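Local coordinates for haloalkane dehalogenase (Mycobacterium rhodesiae, PDB 4MJ3), which probably hydrolyses the carbon-halogen bond of haloalkanes, releasing an alcohol and halide, as an enzyme of the alpha/beta hydrolase fold, at residues A[1-6]-A[86-91]; A[34-39]-A[80-85]. All coordinates share one frame; numbering follows the deposited sequence.

Contact 1: A[1-6]-A[86-91]; sequences MDVLRT and RSDKPT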
loop_
_atom_site.group_PDB
_atom_site.type_symbol
_atom_site.label_atom_id
_atom_site.label_comp_id
_atom_site.label_asym_id
_atom_site.label_seq_id
_atom_site.Cartn_x
_atom_site.Cartn_y
_atom_site.Cartn_z
HETATM N N MSE A 1 -18.649 16.086 0.750
HETATM C CA MSE A 1 -17.633 15.905 1.818
HETATM C C MSE A 1 -16.695 17.086 1.766
HETATM O O MSE A 1 -16.487 17.717 0.724
HETATM C CB MSE A 1 -16.871 14.563 1.726
HETATM C CG MSE A 1 -15.845 14.459 0.613
HETATM SE SE MSE A 1 -14.983 12.670 0.445
HETATM C CE MSE A 1 -16.597 11.528 0.398
ATOM N N ASP A 2 -16.120 17.395 2.914
ATOM C CA ASP A 2 -15.144 18.466 3.030
ATOM C C ASP A 2 -13.751 17.877 2.907
ATOM O O ASP A 2 -13.522 16.746 3.335
ATOM C CB ASP A 2 -15.373 19.183 4.357
ATOM C CG ASP A 2 -16.740 19.901 4.387
ATOM O OD1 ASP A 2 -17.448 19.961 3.364
ATOM O OD2 ASP A 2 -17.088 20.438 5.429
ATOM N N VAL A 3 -12.854 18.607 2.238
ATOM C CA VAL A 3 -11.561 18.052 1.801
ATOM C C VAL A 3 -10.469 19.093 1.935
ATOM O O VAL A 3 -10.639 20.234 1.496
ATOM C CB VAL A 3 -11.634 17.621 0.323
ATOM C CG1 VAL A 3 -10.301 17.058 -0.159
ATOM C CG2 VAL A 3 -12.756 16.608 0.111
ATOM N N LEU A 4 -9.354 18.687 2.515
ATOM C CA LEU A 4 -8.160 19.501 2.606
ATOM C C LEU A 4 -7.099 19.042 1.612
ATOM O O LEU A 4 -7.028 17.864 1.248
ATOM C CB LEU A 4 -7.575 19.431 4.036
ATOM C CG LEU A 4 -8.450 20.103 5.101
ATOM C CD1 LEU A 4 -7.860 19.861 6.491
ATOM C CD2 LEU A 4 -8.599 21.581 4.831
ATOM N N ARG A 5 -6.242 19.974 1.229
ATOM C CA ARG A 5 -5.069 19.685 0.393
ATOM C C ARG A 5 -3.816 20.201 1.102
ATOM O O ARG A 5 -3.752 21.362 1.508
ATOM C CB ARG A 5 -5.184 20.364 -0.963
ATOM C CG ARG A 5 -3.999 20.112 -1.893
ATOM C CD ARG A 5 -4.277 20.588 -3.309
ATOM N NE ARG A 5 -5.357 19.822 -3.930
ATOM C CZ ARG A 5 -5.897 20.086 -5.122
ATOM N NH1 ARG A 5 -5.430 21.079 -5.889
ATOM N NH2 ARG A 5 -6.869 19.309 -5.576
ATOM N N THR A 6 -2.823 19.331 1.248
ATOM C CA THR A 6 -1.599 19.672 1.972
ATOM C C THR A 6 -0.835 20.687 1.140
ATOM O O THR A 6 -0.667 20.475 -0.059
ATOM C CB THR A 6 -0.707 18.423 2.209
ATOM O OG1 THR A 6 -1.465 17.437 2.924
ATOM C CG2 THR A 6 0.505 18.788 3.018
ATOM N N ARG A 86 0.642 13.179 -1.043
ATOM C CA ARG A 86 0.259 14.377 -1.750
ATOM C C ARG A 86 -1.166 14.300 -2.339
ATOM O O ARG A 86 -1.570 15.185 -3.087
ATOM C CB ARG A 86 1.302 14.675 -2.821
ATOM C CG ARG A 86 2.697 14.836 -2.254
ATOM C CD ARG A 86 3.717 15.232 -3.316
ATOM N NE ARG A 86 3.579 16.646 -3.648
ATOM C CZ ARG A 86 4.517 17.416 -4.181
ATOM N NH1 ARG A 86 5.702 16.919 -4.500
ATOM N NH2 ARG A 86 4.246 18.700 -4.409
ATOM N N SER A 87 -1.932 13.274 -1.962
ATOM C CA SER A 87 -3.331 13.183 -2.350
ATOM C C SER A 87 -4.216 14.044 -1.444
ATOM O O SER A 87 -3.821 14.421 -0.333
ATOM C CB SER A 87 -3.820 11.738 -2.362
ATOM O OG SER A 87 -3.175 10.967 -3.389
ATOM N N ASP A 88 -5.382 14.404 -1.954
ATOM C CA ASP A 88 -6.354 15.150 -1.159
ATOM C C ASP A 88 -6.854 14.337 0.037
ATOM O O ASP A 88 -6.769 13.110 0.058
ATOM C CB ASP A 88 -7.540 15.584 -2.025
ATOM C CG ASP A 88 -7.201 16.744 -2.951
ATOM O OD1 ASP A 88 -6.114 17.339 -2.802
ATOM O OD2 ASP A 88 -8.047 17.064 -3.824
ATOM N N LYS A 89 -7.380 15.053 1.038
ATOM C CA LYS A 89 -7.600 14.486 2.360
ATOM C C LYS A 89 -8.963 14.925 2.925
ATOM O O LYS A 89 -9.096 15.985 3.542
ATOM C CB LYS A 89 -6.464 14.882 3.317
ATOM C CG LYS A 89 -5.077 14.488 2.811
ATOM C CD LYS A 89 -3.970 14.831 3.784
ATOM C CE LYS A 89 -2.644 14.271 3.315
ATOM N NZ LYS A 89 -2.224 14.818 2.002
ATOM N N PRO A 90 -9.990 14.108 2.693
ATOM C CA PRO A 90 -11.267 14.291 3.346
ATOM C C PRO A 90 -11.072 14.524 4.859
ATOM O O PRO A 90 -10.201 13.895 5.473
ATOM C CB PRO A 90 -11.989 12.971 3.055
ATOM C CG PRO A 90 -11.412 12.551 1.729
ATOM C CD PRO A 90 -9.981 12.951 1.779
ATOM N N THR A 91 -11.898 15.394 5.449
ATOM C CA THR A 91 -11.702 15.827 6.819
ATOM C C THR A 91 -12.412 14.988 7.868
ATOM O O THR A 91 -12.114 15.122 9.046
ATOM C CB THR A 91 -12.199 17.287 6.997
ATOM O OG1 THR A 91 -13.567 17.344 6.617
ATOM C CG2 THR A 91 -11.379 18.214 6.108
HETATM O O HOH W 1 -15.935 15.537 5.123
HETATM O O HOH W 2 -2.546 16.940 -0.175
HETATM O O HOH W 3 -0.951 18.190 -1.904
#

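Contact 2: A[34-39]-A[80-85]; sequences LRMHYL and DLVGFG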
loop_
_atom_site.group_PDB
_atom_site.type_symbol
_atom_site.label_atom_id
_atom_site.label_comp_id
_atom_site.label_asym_id
_atom_site.label_seq_id
_atom_site.Cartn_x
_atom_site.Cartn_y
_atom_site.Cartn_z
ATOM N N LEU A 34 -11.802 14.467 -6.045
ATOM C CA LEU A 34 -10.584 14.449 -5.245
ATOM C C LEU A 34 -9.383 14.287 -6.151
ATOM O O LEU A 34 -9.440 13.508 -7.107
ATOM C CB LEU A 34 -10.578 13.261 -4.277
ATOM C CG LEU A 34 -11.718 13.127 -3.293
ATOM C CD1 LEU A 34 -11.812 11.726 -2.674
ATOM C CD2 LEU A 34 -11.568 14.143 -2.195
ATOM N N ARG A 35 -8.301 14.979 -5.846
ATOM C CA ARG A 35 -7.060 14.794 -6.559
ATOM C C ARG A 35 -6.209 13.753 -5.851
ATOM O O ARG A 35 -6.086 13.784 -4.621
ATOM C CB ARG A 35 -6.293 16.114 -6.669
ATOM C CG ARG A 35 -5.157 16.083 -7.667
ATOM C CD ARG A 35 -4.449 17.426 -7.806
ATOM N NE ARG A 35 -3.684 17.748 -6.613
ATOM C CZ ARG A 35 -2.767 18.702 -6.520
ATOM N NH1 ARG A 35 -2.473 19.459 -7.563
ATOM N NH2 ARG A 35 -2.105 18.873 -5.383
HETATM N N MSE A 36 -5.606 12.856 -6.639
HETATM C CA MSE A 36 -4.697 11.833 -6.110
HETATM C C MSE A 36 -3.363 12.014 -6.773
HETATM O O MSE A 36 -3.272 12.263 -7.982
HETATM C CB MSE A 36 -5.232 10.432 -6.351
HETATM C CG MSE A 36 -6.493 10.170 -5.520
HETATM SE SE MSE A 36 -7.335 8.434 -5.892
HETATM C CE MSE A 36 -5.986 7.291 -5.032
ATOM N N HIS A 37 -2.319 11.895 -5.969
ATOM C CA HIS A 37 -0.958 12.025 -6.430
ATOM C C HIS A 37 -0.387 10.660 -6.805
ATOM O O HIS A 37 -0.655 9.661 -6.134
ATOM C CB HIS A 37 -0.112 12.632 -5.332
ATOM C CG HIS A 37 1.368 12.561 -5.582
ATOM N ND1 HIS A 37 2.200 11.737 -4.860
ATOM C CD2 HIS A 37 2.169 13.233 -6.449
ATOM C CE1 HIS A 37 3.446 11.890 -5.272
ATOM N NE2 HIS A 37 3.454 12.779 -6.253
ATOM N N TYR A 38 0.401 10.623 -7.865
ATOM C CA TYR A 38 1.164 9.421 -8.221
ATOM C C TYR A 38 2.502 9.779 -8.856
ATOM O O TYR A 38 2.707 10.920 -9.295
ATOM C CB TYR A 38 0.343 8.510 -9.143
ATOM C CG TYR A 38 0.166 8.993 -10.574
ATOM C CD1 TYR A 38 -0.779 9.978 -10.896
ATOM C CD2 TYR A 38 0.936 8.472 -11.611
ATOM C CE1 TYR A 38 -0.935 10.417 -12.204
ATOM C CE2 TYR A 38 0.779 8.908 -12.915
ATOM C CZ TYR A 38 -0.152 9.875 -13.213
ATOM O OH TYR A 38 -0.304 10.261 -14.521
ATOM N N LEU A 39 3.392 8.791 -8.869
ATOM C CA LEU A 39 4.677 8.845 -9.558
ATOM C C LEU A 39 4.625 7.893 -10.729
ATOM O O LEU A 39 4.020 6.817 -10.627
ATOM C CB LEU A 39 5.786 8.351 -8.636
ATOM C CG LEU A 39 5.914 9.001 -7.271
ATOM C CD1 LEU A 39 7.081 8.376 -6.536
ATOM C CD2 LEU A 39 6.079 10.507 -7.420
ATOM N N ASP A 80 -0.523 7.527 -4.208
ATOM C CA ASP A 80 -0.869 7.872 -2.839
ATOM C C ASP A 80 -2.372 7.695 -2.571
ATOM O O ASP A 80 -3.217 8.262 -3.255
ATOM C CB ASP A 80 -0.508 9.323 -2.510
ATOM C CG ASP A 80 0.992 9.584 -2.442
ATOM O OD1 ASP A 80 1.820 8.627 -2.365
ATOM O OD2 ASP A 80 1.352 10.786 -2.491
ATOM N N LEU A 81 -2.689 6.930 -1.548
ATOM C CA LEU A 81 -4.078 6.752 -1.113
ATOM C C LEU A 81 -4.690 8.096 -0.725
ATOM O O LEU A 81 -4.013 8.963 -0.208
ATOM C CB LEU A 81 -4.127 5.807 0.081
ATOM C CG LEU A 81 -3.696 4.351 -0.144
ATOM C CD1 LEU A 81 -3.479 3.636 1.177
ATOM C CD2 LEU A 81 -4.720 3.628 -0.978
ATOM N N VAL A 82 -5.999 8.211 -0.925
ATOM C CA VAL A 82 -6.754 9.361 -0.444
ATOM C C VAL A 82 -6.526 9.415 1.063
ATOM O O VAL A 82 -6.639 8.410 1.752
ATOM C CB VAL A 82 -8.249 9.224 -0.799
ATOM C CG1 VAL A 82 -9.078 10.301 -0.126
ATOM C CG2 VAL A 82 -8.444 9.298 -2.319
ATOM N N GLY A 83 -6.245 10.614 1.575
ATOM C CA GLY A 83 -5.913 10.786 2.983
ATOM C C GLY A 83 -4.416 10.827 3.268
ATOM O O GLY A 83 -4.032 11.110 4.412
ATOM N N PHE A 84 -3.575 10.574 2.255
ATOM C CA PHE A 84 -2.132 10.338 2.475
ATOM C C PHE A 84 -1.262 11.038 1.450
ATOM O O PHE A 84 -1.731 11.400 0.369
ATOM C CB PHE A 84 -1.874 8.813 2.468
ATOM C CG PHE A 84 -2.610 8.108 3.565
ATOM C CD1 PHE A 84 -3.928 7.726 3.385
ATOM C CD2 PHE A 84 -2.025 7.939 4.823
ATOM C CE1 PHE A 84 -4.656 7.181 4.426
ATOM C CE2 PHE A 84 -2.757 7.383 5.868
ATOM C CZ PHE A 84 -4.060 6.991 5.652
ATOM N N GLY A 85 -0.004 11.243 1.800
ATOM C CA GLY A 85 0.968 11.719 0.847
ATOM C C GLY A 85 0.568 13.062 0.282
ATOM O O GLY A 85 0.223 13.971 1.037
#

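Contact 1: A[1-6]-A[86-91]
Val3 and Leu4 pair antiparallel with Pro90 and Lys89: Leu4 and Lys89 form the hydrogen-bonded pair (Leu4 N to Lys89 O 2.9 Å, Lys89 N to Leu4 O 2.8 Å), Val3 and Pro90 the non-hydrogen-bonded one. Next along, Thr91 N donates to Asp2 O at 3.0 Å, and the same oxygen receives a CA-H contact from Pro90. Arg5 takes the Asp88 carboxylate side-on in a salt bridge, NE to OD1 at 2.8 Å and NH2 to OD2 at 3.1 Å. Each oxygen uses its syn lone pair and the two flat groups lie nearly coplanar, 19° apart. Asp88 OD2 also accepts from Arg35 N, and Val3 and Arg5 touch Leu34 and Arg35, which sets the two-stranded sheet against strand 33-41 of the alpha/beta hydrolase fold and joins the N-terminal arm to the loop after strand 75-79. The Lys89 chain is extended until a bend at its last torsion (chi4 61°), which brings NZ to Thr6 OG1 at 2.9 Å and to Ser87 O. Gly85 O is a third acceptor for this ammonium, and the Thr6 hydroxyl is bonded in addition to Pro199 O. Water 2 bridges Thr6 N and Ser87 O. Leu4 CG meets Thr91 CG2, the side chains crossing at about a right angle. On the Val3-Pro90 face, Val3 CG1 packs across Asp88 CB, while the side chain of selenomethionine Met1 lies alongside Pro90, SE to Pro90 CG 3.8 Å.

Contact 2: A[34-39]-A[80-85]
His37 and Asp80 supply both hydrogen bonds of the contact. Backbone to backbone, Asp80 N donates to His37 O at 2.9 Å, continuing the antiparallel pairing of strands 33-41 and 75-79 just past the end of the latter. Between side chains, His37 ND1 donates to Asp80 OD2 at 2.7 Å. With His37 CG anti to the backbone N (chi1 168°), the ring edge is brought to the acid; ND1 approaches from above the carboxylate plane, 61° out of it, and the ring and carboxylate planes are 46° apart. Arg86 N also bonds to OD2 and Ser59 OG to OD1, so both oxygens of the buried acid have partners, consistent with an ionised carboxylate.

Apolar side chains meet at the other end. Selenomethionine Met36 bends at its last torsion, and SE touches Val82 CG2 at 3.8 Å. The other branch of Val82, CG1, meets Leu34 CD1 at 4.0 Å, and Trp104 of helix 98-112 touches both Leu34 and Val82. Separately, the Met36 methyl CE makes a van der Waals approach to Asp80 O, 3.4 Å.

The loop itself folds as a type II beta turn from Leu81 to Phe84, closed by Phe84 N to Leu81 O at 3.0 Å, with Gly83 at its third position, where a positive phi suits glycine. Leu81 N is bonded to His53 NE2. An Asp-X-X-Gly-X-Gly-X-Ser sequence begins at Asp80, the glycine-rich loop that follows strand 75-79, as in dehalogenases and epoxide hydrolases of the alpha/beta hydrolase fold.

The chain starts in the N-terminal arm 1-6, passes through strands 22-27 and 33-41, then strand 48-52, helix 66-71 and strand 75-79, before entering the loop that leads to strand 89-90. Contact 2 closes the inner loop, from 34-39 to 80-85; contact 1 closes the outer one, from 1-6 to 86-91, so the second is nested within the first. Residues 80-85 and 86-91 are consecutive, and the two contacts, with centres about 9 Å apart, meet through Ser87 OG with Asp80 O, Asp88 N with Arg35 O, and Pro90 against Val82. Residues 80-91 thus bond to the mixed sheet at strand 33-41 and carry the N-terminal arm on their outward continuation.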